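PtLCIB4 H88A mutant (Phaeodactylum tricornutum, PDB 5B5Z) binds zinc and, as a homologue of the limiting CO2-inducible protein LCIB, probably belongs to a group of beta-carbonic anhydrases that interconvert carbon dioxide and bicarbonate. Local coordinates at residues 87-92 / 189-194; 108-113 / 219-224. One frame throughout, in Å; residues are numbered along the deposited sequence.

Contact 1 of 2, residues 87-92 / 189-194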
loop_
_atom_site.group_PDB
_atom_site.type_symbol
_atom_site.label_atom_id
_atom_site.label_comp_id
_atom_site.label_asym_id
_atom_site.label_seq_id
_atom_site.Cartn_x
_atom_site.Cartn_y
_atom_site.Cartn_z
ATOM N N PHE A 87 6.076 7.947 -1.814
ATOM C CA PHE A 87 5.332 9.180 -1.534
ATOM C C PHE A 87 3.981 8.898 -0.894
ATOM O O PHE A 87 3.357 7.903 -1.216
ATOM C CB PHE A 87 5.142 9.987 -2.813
ATOM C CG PHE A 87 6.405 10.639 -3.289
ATOM C CD1 PHE A 87 6.786 11.878 -2.796
ATOM C CD2 PHE A 87 7.221 10.002 -4.200
ATOM C CE1 PHE A 87 7.965 12.475 -3.230
ATOM C CE2 PHE A 87 8.399 10.591 -4.635
ATOM C CZ PHE A 87 8.767 11.833 -4.148
ATOM N N PRO A 88 3.534 9.784 0.019
ATOM C CA PRO A 88 2.274 9.607 0.758
ATOM C C PRO A 88 1.042 9.925 -0.089
ATOM O O PRO A 88 0.314 10.871 0.180
ATOM C CB PRO A 88 2.421 10.588 1.934
ATOM C CG PRO A 88 3.311 11.683 1.393
ATOM C CD PRO A 88 4.307 10.938 0.517
ATOM N N PHE A 89 0.800 9.097 -1.094
ATOM C CA PHE A 89 -0.276 9.330 -2.032
ATOM C C PHE A 89 -1.667 9.227 -1.399
ATOM O O PHE A 89 -2.621 9.727 -1.970
ATOM C CB PHE A 89 -0.143 8.370 -3.212
ATOM C CG PHE A 89 0.954 8.756 -4.157
ATOM C CD1 PHE A 89 0.870 9.944 -4.858
ATOM C CD2 PHE A 89 2.072 7.963 -4.320
ATOM C CE1 PHE A 89 1.870 10.321 -5.735
ATOM C CE2 PHE A 89 3.076 8.340 -5.197
ATOM C CZ PHE A 89 2.976 9.521 -5.898
ATOM N N GLY A 90 -1.778 8.604 -0.224
ATOM C CA GLY A 90 -3.048 8.576 0.489
ATOM C C GLY A 90 -3.516 9.987 0.809
ATOM O O GLY A 90 -4.715 10.244 0.927
ATOM N N GLY A 91 -2.563 10.904 0.956
ATOM C CA GLY A 91 -2.877 12.320 1.111
ATOM C C GLY A 91 -3.674 12.666 2.352
ATOM O O GLY A 91 -3.650 11.940 3.340
ATOM N N LEU A 92 -4.377 13.793 2.297
ATOM C CA LEU A 92 -5.144 14.274 3.441
ATOM C C LEU A 92 -6.222 13.286 3.878
ATOM O O LEU A 92 -6.399 13.048 5.064
ATOM C CB LEU A 92 -5.790 15.627 3.116
ATOM C CG LEU A 92 -4.837 16.772 2.795
ATOM C CD1 LEU A 92 -5.619 18.080 2.654
ATOM C CD2 LEU A 92 -3.768 16.890 3.861
ATOM N N ARG A 189 7.428 12.150 -11.059
ATOM C CA ARG A 189 8.218 13.003 -11.944
ATOM C C ARG A 189 8.085 14.460 -11.509
ATOM O O ARG A 189 9.081 15.189 -11.475
ATOM C CB ARG A 189 7.793 12.855 -13.414
ATOM C CG ARG A 189 8.300 11.599 -14.095
ATOM C CD ARG A 189 8.034 11.641 -15.619
ATOM N NE ARG A 189 6.614 11.798 -15.926
ATOM C CZ ARG A 189 5.767 10.788 -16.127
ATOM N NH1 ARG A 189 6.187 9.537 -16.044
ATOM N NH2 ARG A 189 4.491 11.031 -16.397
ATOM N N ASP A 190 6.868 14.868 -11.167
ATOM C CA ASP A 190 6.617 16.251 -10.731
ATOM C C ASP A 190 7.429 16.610 -9.498
ATOM O O ASP A 190 8.079 17.654 -9.455
ATOM C CB ASP A 190 5.142 16.482 -10.420
ATOM C CG ASP A 190 4.271 16.531 -11.663
ATOM O OD1 ASP A 190 4.805 16.751 -12.774
ATOM O OD2 ASP A 190 3.039 16.365 -11.513
ATOM N N MET A 191 7.395 15.747 -8.489
ATOM C CA MET A 191 8.081 16.078 -7.253
ATOM C C MET A 191 9.611 15.947 -7.345
ATOM O O MET A 191 10.338 16.539 -6.538
ATOM C CB MET A 191 7.502 15.237 -6.113
ATOM C CG MET A 191 6.138 15.794 -5.706
ATOM S SD MET A 191 5.324 14.984 -4.330
ATOM C CE MET A 191 4.370 13.713 -5.171
ATOM N N LEU A 192 10.099 15.230 -8.355
ATOM C CA LEU A 192 11.535 15.065 -8.561
ATOM C C LEU A 192 12.114 16.144 -9.473
ATOM O O LEU A 192 13.330 16.339 -9.525
ATOM C CB LEU A 192 11.816 13.683 -9.149
ATOM C CG LEU A 192 13.035 12.907 -8.667
ATOM C CD1 LEU A 192 13.308 13.153 -7.182
ATOM C CD2 LEU A 192 12.782 11.421 -8.915
ATOM N N ARG A 193 11.238 16.829 -10.197
ATOM C CA ARG A 193 11.682 17.856 -11.145
ATOM C C ARG A 193 12.561 18.942 -10.502
ATOM O O ARG A 193 13.551 19.349 -11.108
ATOM C CB ARG A 193 10.471 18.482 -11.849
ATOM C CG ARG A 193 10.839 19.292 -13.090
ATOM C CD ARG A 193 9.656 19.467 -14.043
ATOM N NE ARG A 193 9.234 18.205 -14.654
ATOM C CZ ARG A 193 8.052 17.630 -14.438
ATOM N NH1 ARG A 193 7.168 18.212 -13.637
ATOM N NH2 ARG A 193 7.747 16.480 -15.028
ATOM N N PRO A 194 12.237 19.397 -9.269
ATOM C CA PRO A 194 13.143 20.384 -8.657
ATOM C C PRO A 194 14.573 19.891 -8.434
ATOM O O PRO A 194 15.486 20.710 -8.271
ATOM C CB PRO A 194 12.471 20.680 -7.312
ATOM C CG PRO A 194 11.050 20.446 -7.551
ATOM C CD PRO A 194 10.982 19.280 -8.501
#

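Contact 2 of 2, residues 108-113 / 219-224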
loop_
_atom_site.group_PDB
_atom_site.type_symbol
_atom_site.label_atom_id
_atom_site.label_comp_id
_atom_site.label_asym_id
_atom_site.label_seq_id
_atom_site.Cartn_x
_atom_site.Cartn_y
_atom_site.Cartn_z
ATOM N N CYS A 108 -0.266 7.879 16.932
ATOM C CA CYS A 108 0.166 7.236 15.698
ATOM C C CYS A 108 1.691 7.233 15.593
ATOM O O CYS A 108 2.371 8.127 16.100
ATOM C CB CYS A 108 -0.433 7.951 14.478
ATOM S SG CYS A 108 0.224 7.397 12.866
ATOM N N LEU A 109 2.211 6.208 14.933
ATOM C CA LEU A 109 3.616 6.172 14.550
ATOM C C LEU A 109 3.672 6.022 13.039
ATOM O O LEU A 109 3.215 5.016 12.518
ATOM C CB LEU A 109 4.345 5.016 15.220
ATOM C CG LEU A 109 5.727 4.690 14.640
ATOM C CD1 LEU A 109 6.698 5.867 14.731
ATOM C CD2 LEU A 109 6.292 3.451 15.328
ATOM N N LEU A 110 4.197 7.035 12.355
ATOM C CA LEU A 110 4.364 7.009 10.899
ATOM C C LEU A 110 5.810 6.729 10.515
ATOM O O LEU A 110 6.715 7.421 10.957
ATOM C CB LEU A 110 3.917 8.340 10.287
ATOM C CG LEU A 110 4.152 8.499 8.786
ATOM C CD1 LEU A 110 3.223 7.583 8.000
ATOM C CD2 LEU A 110 3.951 9.946 8.400
ATOM N N ILE A 111 6.013 5.680 9.722
ATOM C CA ILE A 111 7.327 5.340 9.157
ATOM C C ILE A 111 7.296 5.638 7.666
ATOM O O ILE A 111 6.487 5.060 6.949
ATOM C CB ILE A 111 7.691 3.834 9.330
ATOM C CG1 ILE A 111 7.344 3.315 10.734
ATOM C CG2 ILE A 111 9.164 3.571 8.943
ATOM C CD1 ILE A 111 8.178 3.921 11.859
ATOM N N TYR A 112 8.157 6.528 7.181
ATOM C CA TYR A 112 8.170 6.816 5.744
ATOM C C TYR A 112 9.584 6.873 5.221
ATOM O O TYR A 112 10.520 7.089 5.971
ATOM C CB TYR A 112 7.450 8.140 5.428
ATOM C CG TYR A 112 8.185 9.415 5.807
ATOM C CD1 TYR A 112 8.040 9.986 7.069
ATOM C CD2 TYR A 112 8.970 10.069 4.878
ATOM C CE1 TYR A 112 8.709 11.169 7.408
ATOM C CE2 TYR A 112 9.648 11.251 5.202
ATOM C CZ TYR A 112 9.514 11.786 6.467
ATOM O OH TYR A 112 10.180 12.968 6.784
ATOM N N GLY A 113 9.716 6.704 3.919
ATOM C CA GLY A 113 11.026 6.835 3.331
ATOM C C GLY A 113 11.068 6.468 1.883
ATOM O O GLY A 113 10.183 5.807 1.340
ATOM N N LYS A 219 9.104 16.938 2.640
ATOM C CA LYS A 219 8.305 18.148 2.443
ATOM C C LYS A 219 6.809 17.849 2.339
ATOM O O LYS A 219 5.978 18.565 2.913
ATOM C CB LYS A 219 8.773 18.889 1.182
ATOM C CG LYS A 219 10.171 19.447 1.280
ATOM C CD LYS A 219 10.542 20.223 0.013
ATOM C CE LYS A 219 12.035 20.436 -0.112
ATOM N NZ LYS A 219 12.390 20.782 -1.524
ATOM N N LEU A 220 6.458 16.800 1.595
ATOM C CA LEU A 220 5.052 16.455 1.414
ATOM C C LEU A 220 4.444 15.912 2.705
ATOM O O LEU A 220 3.310 16.254 3.061
ATOM C CB LEU A 220 4.894 15.445 0.270
ATOM C CG LEU A 220 3.473 15.023 -0.100
ATOM C CD1 LEU A 220 2.625 16.229 -0.439
ATOM C CD2 LEU A 220 3.468 14.049 -1.290
ATOM N N VAL A 221 5.193 15.062 3.403
ATOM C CA VAL A 221 4.716 14.533 4.688
ATOM C C VAL A 221 4.474 15.675 5.678
ATOM O O VAL A 221 3.426 15.737 6.334
ATOM C CB VAL A 221 5.712 13.516 5.270
ATOM C CG1 VAL A 221 5.341 13.155 6.730
ATOM C CG2 VAL A 221 5.730 12.283 4.378
ATOM N N THR A 222 5.431 16.590 5.761
ATOM C CA THR A 222 5.272 17.755 6.629
ATOM C C THR A 222 4.015 18.557 6.261
ATOM O O THR A 222 3.249 18.947 7.137
ATOM C CB THR A 222 6.502 18.659 6.566
ATOM O OG1 THR A 222 7.620 17.961 7.126
ATOM C CG2 THR A 222 6.255 19.962 7.351
ATOM N N ARG A 223 3.789 18.776 4.966
ATOM C CA ARG A 223 2.589 19.486 4.531
ATOM C C ARG A 223 1.302 18.765 4.951
ATOM O O ARG A 223 0.357 19.391 5.433
ATOM C CB ARG A 223 2.606 19.688 3.009
ATOM C CG ARG A 223 1.373 20.438 2.483
ATOM C CD ARG A 223 1.533 20.824 1.021
ATOM N NE ARG A 223 2.555 21.853 0.853
ATOM C CZ ARG A 223 3.033 22.234 -0.326
ATOM N NH1 ARG A 223 2.586 21.656 -1.436
ATOM N NH2 ARG A 223 3.953 23.185 -0.397
ATOM N N ILE A 224 1.264 17.445 4.775
ATOM C CA ILE A 224 0.083 16.680 5.151
ATOM C C ILE A 224 -0.179 16.761 6.656
ATOM O O ILE A 224 -1.335 16.908 7.087
ATOM C CB ILE A 224 0.236 15.205 4.730
ATOM C CG1 ILE A 224 0.174 15.095 3.209
ATOM C CG2 ILE A 224 -0.870 14.336 5.348
ATOM C CD1 ILE A 224 0.613 13.726 2.682
#

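Contact 1 of 2, residues 87-92 / 189-194
F87 and F89 both meet residues 189-194 through one side chain, that of M191. R189, in the last part of helix 183-192, leans its side chain on A145 and A148 of helix 140-154. D190, exposed, works within its own segment: its OD1 takes a straight salt-bridging hydrogen bond from R193 NH1 (2.9 Å, 165° at the hydrogen). M191 follows and carries the contact. Its chain runs antiparallel to that of F87 along the CD1-CE1 bond of the ring; M191 CB lies 4.0 Å from F87 CE1 and M191 SD 3.8 Å from F87 CD1. The sulfur of M191 stands 4.4 Å from the F87 ring centroid, 43° off the normal, an oblique Met-aromatic contact. The bend at chi3 (-90°) keeps the M191 methyl against F87 CD1, while M191 CE also comes within 4.3 Å of F89 CE1. An inverse gamma turn centred on P88, with F89 N bonded to F87 O (2.8 Å), brings the two phenylalanines close together in the chain, and both rings meet the same methionine. A serine in place of F87 would probably leave the M191 sulfur without its aromatic partner and open a gap beside V188 and A216. L192 packs against A145. The contact thus joins the turn leading into helix 91-99 to helix 183-192, where F89 also touches Y187 and V188, with helix 205-228 beside F87 and P88, while P180 of the second subunit packs on M191.

Contact 2 of 2, residues 108-113 / 219-224
V221 sets one methyl on Y112 and shares the other between Y112 and L110. V221 CG2 lies over the middle of one face of the tyrosine ring, 4.0 Å from the Y112 centroid and only 10° off its normal, a well-centred CH-pi contact. V221 CG1 meets L110 tip to tip, 3.9 Å from L110 CD2, and also stands 4.0 Å from Y112 CE1. With CG1 anti to the backbone N of V221 (chi1 170°), the two methyls fork toward the strand. The ring of Y112 takes the position between its own backbone N and carbonyl carbon (chi1 73°), which presents a face to the valine. L110 and Y112 are two residues apart on the strand, so both project to the same side of the sheet. Behind V221 the helix is regular, with R223 N bonded to K219 O (3.0 Å) and I224 N to L220 O (2.9 Å). P88 packs against L220, V221 and I224, and T222 OG1 is hydrogen-bonded to Q218 O one turn back. A polar link at the end of the segment, Q217 NE2 to G113 O, ties the same helix to the strand backbone. Backbone bonds from L109 to L53 and A55, and from L110 to A239, hold strand 107-117 between parallel strands 52-57 and 238-247. This is helix-on-sheet packing of an alpha/beta fold: helix 205-228, in the connection between neighbouring parallel strands 107-117 and 238-247, lies on one face of the sheet whose strand 107-117 also carries the zinc ligand H115.

Overall arrangement
Both contacts are buried and essentially apolar, but they lie at different depths. Contact 2 is nearer the centre of the chain and joins a helix to the sheet through aliphatic and CH-pi packing. Contact 1, about 12 Å away between centres, joins a turn to a helix through a sulfur-aromatic pairing and has an exposed salt bridge beside it. Helix 205-228 connects them: L220 CD2 lies 3.6 Å from P88 CG and 3.7 Å from M191 SD, while V221 faces the sheet. Their segments alternate along the chain, so the two contacts cross. Each contact also meets the second subunit: M191 and F89 in contact 1, L220 and I224 in contact 2 on L181 of that subunit.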